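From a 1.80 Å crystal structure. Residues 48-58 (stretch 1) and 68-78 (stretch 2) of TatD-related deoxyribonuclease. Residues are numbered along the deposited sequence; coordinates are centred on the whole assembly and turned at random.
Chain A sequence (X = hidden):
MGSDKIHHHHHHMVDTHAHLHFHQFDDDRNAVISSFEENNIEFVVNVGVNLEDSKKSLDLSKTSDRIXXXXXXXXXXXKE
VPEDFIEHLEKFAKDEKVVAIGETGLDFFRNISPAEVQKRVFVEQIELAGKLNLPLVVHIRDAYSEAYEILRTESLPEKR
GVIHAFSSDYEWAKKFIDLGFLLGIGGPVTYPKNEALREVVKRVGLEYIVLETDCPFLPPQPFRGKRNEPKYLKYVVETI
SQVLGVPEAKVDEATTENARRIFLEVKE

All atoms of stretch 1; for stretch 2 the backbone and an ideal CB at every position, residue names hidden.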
ATOM      1  N   GLY A  48      -1.059  -3.896  -8.297  1.00  9.14           N
ATOM      2  CA  GLY A  48      -1.618  -3.679  -9.639  1.00 10.25           C
ATOM      3  C   GLY A  48      -2.649  -2.565  -9.624  1.00 11.86           C
ATOM      4  O   GLY A  48      -3.191  -2.258  -8.552  1.00 12.61           O
ATOM      5  N   VAL A  49      -2.910  -1.922 -10.774  1.00  9.23           N
ATOM      6  CA  VAL A  49      -3.909  -0.838 -10.785  1.00 10.02           C
ATOM      7  C   VAL A  49      -5.132  -1.073 -11.697  1.00  9.69           C
ATOM      8  O   VAL A  49      -6.049  -0.242 -11.753  1.00 10.40           O
ATOM      9  CB  VAL A  49      -3.268   0.553 -11.097  1.00  9.56           C
ATOM     10  CG1 VAL A  49      -2.255   0.900  -9.971  1.00 11.57           C
ATOM     11  CG2 VAL A  49      -2.573   0.554 -12.460  1.00  9.92           C
ATOM     12  N   ASN A  50      -5.140  -2.205 -12.400  1.00  9.59           N
ATOM     13  CA  ASN A  50      -6.250  -2.563 -13.275  1.00  9.54           C
ATOM     14  C   ASN A  50      -6.023  -4.009 -13.667  1.00 10.96           C
ATOM     15  O   ASN A  50      -5.056  -4.621 -13.224  1.00 11.30           O
ATOM     16  CB  ASN A  50      -6.386  -1.630 -14.493  1.00 11.45           C
ATOM     17  CG  ASN A  50      -5.151  -1.598 -15.377  1.00 12.24           C
ATOM     18  OD1 ASN A  50      -4.629  -2.628 -15.788  1.00 13.00           O
ATOM     19  ND2 ASN A  50      -4.706  -0.395 -15.698  1.00 16.80           N
ATOM     20  N   LEU A  51      -6.906  -4.591 -14.455  1.00  9.33           N
ATOM     21  CA  LEU A  51      -6.712  -5.981 -14.827  1.00 11.42           C
ATOM     22  C   LEU A  51      -5.415  -6.302 -15.561  1.00 10.32           C
ATOM     23  O   LEU A  51      -4.711  -7.246 -15.187  1.00 10.79           O
ATOM     24  CB  LEU A  51      -7.914  -6.484 -15.658  1.00 12.00           C
ATOM     25  CG  LEU A  51      -9.060  -7.219 -14.946  1.00 16.81           C
ATOM     26  CD1 LEU A  51      -9.212  -6.767 -13.532  1.00 15.20           C
ATOM     27  CD2 LEU A  51     -10.368  -7.049 -15.755  1.00 15.41           C
ATOM     28  N   GLU A  52      -5.097  -5.544 -16.604  1.00 10.83           N
ATOM     29  CA  GLU A  52      -3.868  -5.813 -17.358  1.00 11.26           C
ATOM     30  C   GLU A  52      -2.627  -5.575 -16.509  1.00 10.87           C
ATOM     31  O   GLU A  52      -1.651  -6.332 -16.564  1.00 10.75           O
ATOM     32  CB  GLU A  52      -3.776  -4.914 -18.594  1.00 14.24           C
ATOM     33  CG  GLU A  52      -4.847  -5.140 -19.645  1.00 17.68           C
ATOM     34  CD  GLU A  52      -6.248  -4.880 -19.120  1.00 20.72           C
ATOM     35  OE1 GLU A  52      -6.474  -3.818 -18.477  1.00 23.29           O
ATOM     36  OE2 GLU A  52      -7.125  -5.742 -19.361  1.00 24.78           O
ATOM     37  N   ASP A  53      -2.658  -4.483 -15.762  1.00  9.63           N
ATOM     38  CA  ASP A  53      -1.536  -4.140 -14.912  1.00  9.07           C
ATOM     39  C   ASP A  53      -1.359  -5.138 -13.753  1.00  8.26           C
ATOM     40  O   ASP A  53      -0.214  -5.471 -13.342  1.00  8.89           O
ATOM     41  CB  ASP A  53      -1.727  -2.698 -14.420  1.00  9.60           C
ATOM     42  CG  ASP A  53      -0.546  -2.216 -13.630  1.00 12.25           C
ATOM     43  OD1 ASP A  53       0.481  -1.830 -14.251  1.00 11.67           O
ATOM     44  OD2 ASP A  53      -0.646  -2.250 -12.386  1.00 10.73           O
ATOM     45  N   SER A  54      -2.475  -5.632 -13.228  1.00  7.07           N
ATOM     46  CA  SER A  54      -2.381  -6.588 -12.142  1.00  8.25           C
ATOM     47  C   SER A  54      -1.730  -7.865 -12.650  1.00  9.55           C
ATOM     48  O   SER A  54      -0.973  -8.519 -11.910  1.00  7.94           O
ATOM     49  CB  SER A  54      -3.760  -6.891 -11.553  1.00  8.59           C
ATOM     50  OG  SER A  54      -4.222  -5.793 -10.784  1.00  8.74           O
ATOM     51  N   LYS A  55      -2.020  -8.234 -13.897  1.00  8.68           N
ATOM     52  CA  LYS A  55      -1.424  -9.462 -14.476  1.00 12.31           C
ATOM     53  C   LYS A  55       0.111  -9.276 -14.566  1.00 11.13           C
ATOM     54  O   LYS A  55       0.864 -10.195 -14.267  1.00 11.39           O
ATOM     55  CB  LYS A  55      -2.007  -9.746 -15.878  1.00 15.36           C
ATOM     56  CG  LYS A  55      -1.857 -11.195 -16.406  1.00 19.09           C
ATOM     57  CD  LYS A  55      -0.452 -11.704 -16.515  1.00 24.49           C
ATOM     58  CE  LYS A  55      -0.373 -13.067 -17.261  1.00 24.25           C
ATOM     59  NZ  LYS A  55      -0.749 -14.256 -16.443  1.00 26.84           N
ATOM     60  N   LYS A  56       0.566  -8.088 -14.957  1.00 11.04           N
ATOM     61  CA  LYS A  56       2.019  -7.827 -15.064  1.00 11.78           C
ATOM     62  C   LYS A  56       2.660  -7.870 -13.681  1.00 11.11           C
ATOM     63  O   LYS A  56       3.783  -8.356 -13.528  1.00  9.70           O
ATOM     64  CB  LYS A  56       2.288  -6.472 -15.691  1.00 15.05           C
ATOM     65  CG  LYS A  56       1.901  -6.415 -17.168  1.00 21.12           C
ATOM     66  CD  LYS A  56       2.040  -5.005 -17.735  1.00 25.77           C
ATOM     67  CE  LYS A  56       3.350  -4.807 -18.475  1.00 30.39           C
ATOM     68  NZ  LYS A  56       4.549  -5.019 -17.618  1.00 33.71           N
ATOM     69  N   SER A  57       1.947  -7.338 -12.691  1.00  9.63           N
ATOM     70  CA  SER A  57       2.440  -7.327 -11.314  1.00  8.58           C
ATOM     71  C   SER A  57       2.571  -8.785 -10.855  1.00 10.16           C
ATOM     72  O   SER A  57       3.584  -9.185 -10.283  1.00  7.17           O
ATOM     73  CB  SER A  57       1.457  -6.572 -10.402  1.00  9.86           C
ATOM     74  OG  SER A  57       1.886  -6.580  -9.045  1.00  7.70           O
ATOM     75  N   LEU A  58       1.546  -9.592 -11.107  1.00  9.31           N
ATOM     76  CA  LEU A  58       1.628 -10.991 -10.684  1.00 10.99           C
ATOM     77  C   LEU A  58       2.776 -11.729 -11.356  1.00 10.17           C
ATOM     78  O   LEU A  58       3.516 -12.486 -10.712  1.00  8.71           O
ATOM     79  CB  LEU A  58       0.314 -11.719 -10.979  1.00 13.74           C
ATOM     80  CG  LEU A  58       0.235 -13.220 -10.638  1.00 14.45           C
ATOM     81  CD1 LEU A  58       0.612 -13.473  -9.165  1.00 14.45           C
ATOM     82  CD2 LEU A  58      -1.168 -13.709 -10.945  1.00 15.67           C
ATOM     83  N   UNK A  68       5.661 -10.017  -3.398  1.00  6.34           N
ATOM     84  CA  UNK A  68       4.332 -10.605  -3.257  1.00  7.37           C
ATOM     85  C   UNK A  68       3.479  -9.652  -4.074  1.00  8.51           C
ATOM     86  O   UNK A  68       3.911  -8.526  -4.377  1.00  8.83           O
ATOM     87  CB  UNK A  68       3.869 -10.742  -1.805  1.00  7.37           C
ATOM     88  N   UNK A  69       2.255 -10.064  -4.370  1.00  7.74           N
ATOM     89  CA  UNK A  69       1.362  -9.262  -5.190  1.00  8.51           C
ATOM     90  C   UNK A  69      -0.020  -8.865  -4.647  1.00  8.81           C
ATOM     91  O   UNK A  69      -0.584  -9.568  -3.816  1.00  7.19           O
ATOM     92  CB  UNK A  69       1.140 -10.027  -6.496  1.00  8.51           C
ATOM     93  N   UNK A  70      -0.527  -7.713  -5.103  1.00  7.23           N
ATOM     94  CA  UNK A  70      -1.853  -7.240  -4.704  1.00  5.43           C
ATOM     95  C   UNK A  70      -2.495  -7.002  -6.063  1.00  7.18           C
ATOM     96  O   UNK A  70      -1.874  -6.370  -6.939  1.00  7.29           O
ATOM     97  CB  UNK A  70      -1.831  -6.000  -3.808  1.00  5.43           C
ATOM     98  N   UNK A  71      -3.721  -7.485  -6.256  1.00  5.10           N
ATOM     99  CA  UNK A  71      -4.399  -7.289  -7.539  1.00  6.99           C
ATOM    100  C   UNK A  71      -5.667  -6.488  -7.306  1.00  7.26           C
ATOM    101  O   UNK A  71      -6.358  -6.666  -6.284  1.00  7.15           O
ATOM    102  CB  UNK A  71      -4.718  -8.626  -8.210  1.00  6.99           C
ATOM    103  N   UNK A  72      -5.961  -5.601  -8.249  1.00  6.78           N
ATOM    104  CA  UNK A  72      -7.150  -4.773  -8.119  1.00  7.84           C
ATOM    105  C   UNK A  72      -7.272  -3.738  -9.220  1.00  6.89           C
ATOM    106  O   UNK A  72      -6.479  -3.699 -10.177  1.00  7.45           O
ATOM    107  CB  UNK A  72      -7.150  -4.073  -6.758  1.00  7.84           C
ATOM    108  N   UNK A  73      -8.293  -2.908  -9.067  1.00  6.89           N
ATOM    109  CA  UNK A  73      -8.582  -1.856 -10.008  1.00  6.83           C
ATOM    110  C   UNK A  73      -8.690  -0.557  -9.243  1.00  7.16           C
ATOM    111  O   UNK A  73      -9.563  -0.383  -8.372  1.00  8.79           O
ATOM    112  CB  UNK A  73      -9.860  -2.147 -10.798  1.00  6.83           C
ATOM    113  N   UNK A  74      -7.817   0.358  -9.619  1.00  5.74           N
ATOM    114  CA  UNK A  74      -7.703   1.695  -9.037  1.00  7.95           C
ATOM    115  C   UNK A  74      -8.970   2.506  -9.354  1.00  9.34           C
ATOM    116  O   UNK A  74      -9.605   2.303 -10.378  1.00  7.61           O
ATOM    117  CB  UNK A  74      -6.457   2.410  -9.565  1.00  7.95           C
ATOM    118  N   UNK A  75      -9.346   3.440  -8.475  1.00  9.29           N
ATOM    119  CA  UNK A  75     -10.563   4.200  -8.794  1.00 11.28           C
ATOM    120  C   UNK A  75     -10.510   4.944 -10.137  1.00 11.87           C
ATOM    121  O   UNK A  75     -11.543   5.120 -10.796  1.00 10.32           O
ATOM    122  CB  UNK A  75     -10.831   5.211  -7.677  1.00 11.28           C
ATOM    123  N   UNK A  76      -9.319   5.366 -10.564  1.00 12.60           N
ATOM    124  CA  UNK A  76      -9.237   6.073 -11.833  1.00 14.84           C
ATOM    125  C   UNK A  76      -9.737   5.166 -12.947  1.00 16.00           C
ATOM    126  O   UNK A  76     -10.409   5.619 -13.868  1.00 15.89           O
ATOM    127  CB  UNK A  76      -7.806   6.537 -12.111  1.00 14.84           C
ATOM    128  N   UNK A  77      -9.442   3.876 -12.834  1.00 15.20           N
ATOM    129  CA  UNK A  77      -9.846   2.906 -13.832  1.00 17.85           C
ATOM    130  C   UNK A  77     -11.241   2.299 -13.601  1.00 16.03           C
ATOM    131  O   UNK A  77     -11.619   1.361 -14.306  1.00 18.82           O
ATOM    132  CB  UNK A  77      -8.807   1.784 -13.880  1.00 17.85           C
ATOM    133  N   UNK A  78     -12.018   2.819 -12.649  1.00 14.31           N
ATOM    134  CA  UNK A  78     -13.354   2.262 -12.364  1.00 13.50           C
ATOM    135  C   UNK A  78     -14.389   2.226 -13.494  1.00 13.08           C
ATOM    136  O   UNK A  78     -15.186   1.289 -13.579  1.00 12.78           O
ATOM    137  CB  UNK A  78     -13.963   3.066 -11.213  1.00 13.50           C
TER

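Position 68 lies on a strand that runs nearly antiparallel to helix 51-58. Its CA-to-CB bond points away, and stretch 1 sets no limit on it. Many residues would do; it is Phe 68.

At position 69 the bond points toward the helix. The ideal CB lies 4.3 Å from Leu 58 CA and 4.4 Å from Ser 57 OG. With backbone this near, a small or slender side chain suits: Ala, Ser, Cys, perhaps Val. The residue is Cys 69. Its SG packs 3.6 Å from Leu 58 CA and sits 3.6 Å from Ser 57 OG.

Position 70 points sideways, and its ideal CB has Gly 48 N no nearer than 5.0 Å. The main chain does the work: Gly 48 N donates to the carbonyl O of position 70 at 2.9 Å. The choice is wide. It is Ser 70, whose OG bonds elsewhere in the structure.

Position 71 also points sideways, its ideal CB 3.9 Å from Ser 54 OG. Extended angles (-119/142) favour a beta-branched residue, though others would fit. It is Val 71, with chi1 m; Val 71 CB lies 3.9 Å from Ser 54 OG.

Position 72 has phi/psi of 175/-175, a fully extended conformation most comfortable for glycine. An ideal CB would point away, 4.7 Å from Gly 48 O, so stretch 1 does not exclude one. Gly 72 is found. Its N donates to Ser 54 OG at 3.1 Å, while that OG donates to Asn 50 O at 2.8 Å.

Position 73 points sideways, near Asn 50 CA (4.4 Å from the ideal CB). Leu 51 offers an apolar end, so Val, Ile or Leu would suit. It is Val 73; its CG2 meets Leu 51 CD1 at 3.9 Å.

Position 74 points toward stretch 1, its ideal CB 3.5 Å from Val 49 O. Its N donates to Val 49 O at 2.8 Å, almost straight. A side chain that can lie beside Val 49 would suit, apolar or aromatic among others. It is His 74, whose ring meets Val 49 CG1 obliquely and whose ND1 accepts from the N of position 76 at 2.9 Å.

Positions 75 and 76 are beyond stretch 1. Phi of -58 allows proline at 75, and it is Pro 75. Position 76 is open to many residues; it is His 76.

Position 77 points toward Asn 50, whose ND2 is a donor. Asp, Asn or Glu could answer it. It is Asp 77: Asn 50 ND2 donates to Asp 77 OD2 at 3.1 Å.

Position 78 is out of reach and little constrained. It is Ala 78.

Stretch 2, residues 68-78: FCSVGVHPHDA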
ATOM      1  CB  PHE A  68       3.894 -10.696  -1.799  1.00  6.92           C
ATOM      2  CG  PHE A  68       4.739 -11.652  -1.027  1.00  7.32           C
ATOM      3  CD1 PHE A  68       5.936 -11.229  -0.445  1.00 11.67           C
ATOM      4  CD2 PHE A  68       4.404 -13.002  -0.993  1.00  9.83           C
ATOM      5  CE1 PHE A  68       6.805 -12.149   0.171  1.00 11.50           C
ATOM      6  CE2 PHE A  68       5.258 -13.937  -0.384  1.00 12.57           C
ATOM      7  CZ  PHE A  68       6.458 -13.502   0.197  1.00 12.53           C
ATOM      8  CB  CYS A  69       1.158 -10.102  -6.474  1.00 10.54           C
ATOM      9  SG  CYS A  69       0.167  -9.449  -7.824  1.00 18.69           S
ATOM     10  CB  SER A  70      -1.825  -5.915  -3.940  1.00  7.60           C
ATOM     11  OG  SER A  70      -3.141  -5.584  -3.517  1.00 11.71           O
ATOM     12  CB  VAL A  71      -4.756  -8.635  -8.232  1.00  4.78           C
ATOM     13  CG1 VAL A  71      -3.473  -9.430  -8.498  1.00  5.10           C
ATOM     14  CG2 VAL A  71      -5.732  -9.475  -7.366  1.00  4.67           C
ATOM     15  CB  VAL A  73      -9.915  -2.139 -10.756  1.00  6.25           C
ATOM     16  CG1 VAL A  73     -10.197  -1.028 -11.751  1.00  5.67           C
ATOM     17  CG2 VAL A  73      -9.821  -3.467 -11.493  1.00  8.47           C
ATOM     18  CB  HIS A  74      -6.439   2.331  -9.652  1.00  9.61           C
ATOM     19  CG  HIS A  74      -6.027   3.651  -9.064  1.00 13.05           C
ATOM     20  ND1 HIS A  74      -6.718   4.825  -9.295  1.00 13.24           N
ATOM     21  CD2 HIS A  74      -4.943   3.994  -8.321  1.00 15.92           C
ATOM     22  CE1 HIS A  74      -6.080   5.830  -8.717  1.00 14.55           C
ATOM     23  NE2 HIS A  74      -4.998   5.353  -8.121  1.00 15.91           N
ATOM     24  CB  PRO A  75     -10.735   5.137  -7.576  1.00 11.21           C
ATOM     25  CG  PRO A  75      -9.359   5.214  -6.962  1.00 10.90           C
ATOM     26  CD  PRO A  75      -8.818   3.792  -7.144  1.00  9.83           C
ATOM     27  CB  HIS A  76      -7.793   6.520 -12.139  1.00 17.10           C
ATOM     28  CG  HIS A  76      -7.281   7.605 -11.241  1.00 20.48           C
ATOM     29  ND1 HIS A  76      -7.897   8.334 -10.281  1.00 20.88           N
ATOM     30  CD2 HIS A  76      -5.973   8.049 -11.280  1.00 23.78           C
ATOM     31  CE1 HIS A  76      -6.959   9.192  -9.758  1.00 23.05           C
ATOM     32  NE2 HIS A  76      -5.806   8.998 -10.377  1.00 22.05           N
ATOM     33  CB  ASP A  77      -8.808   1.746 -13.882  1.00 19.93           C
ATOM     34  CG  ASP A  77      -7.313   2.216 -13.945  1.00 24.88           C
ATOM     35  OD1 ASP A  77      -6.786   2.830 -12.973  1.00 26.95           O
ATOM     36  OD2 ASP A  77      -6.632   1.923 -14.958  1.00 24.16           O
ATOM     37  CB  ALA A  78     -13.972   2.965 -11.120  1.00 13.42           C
TER
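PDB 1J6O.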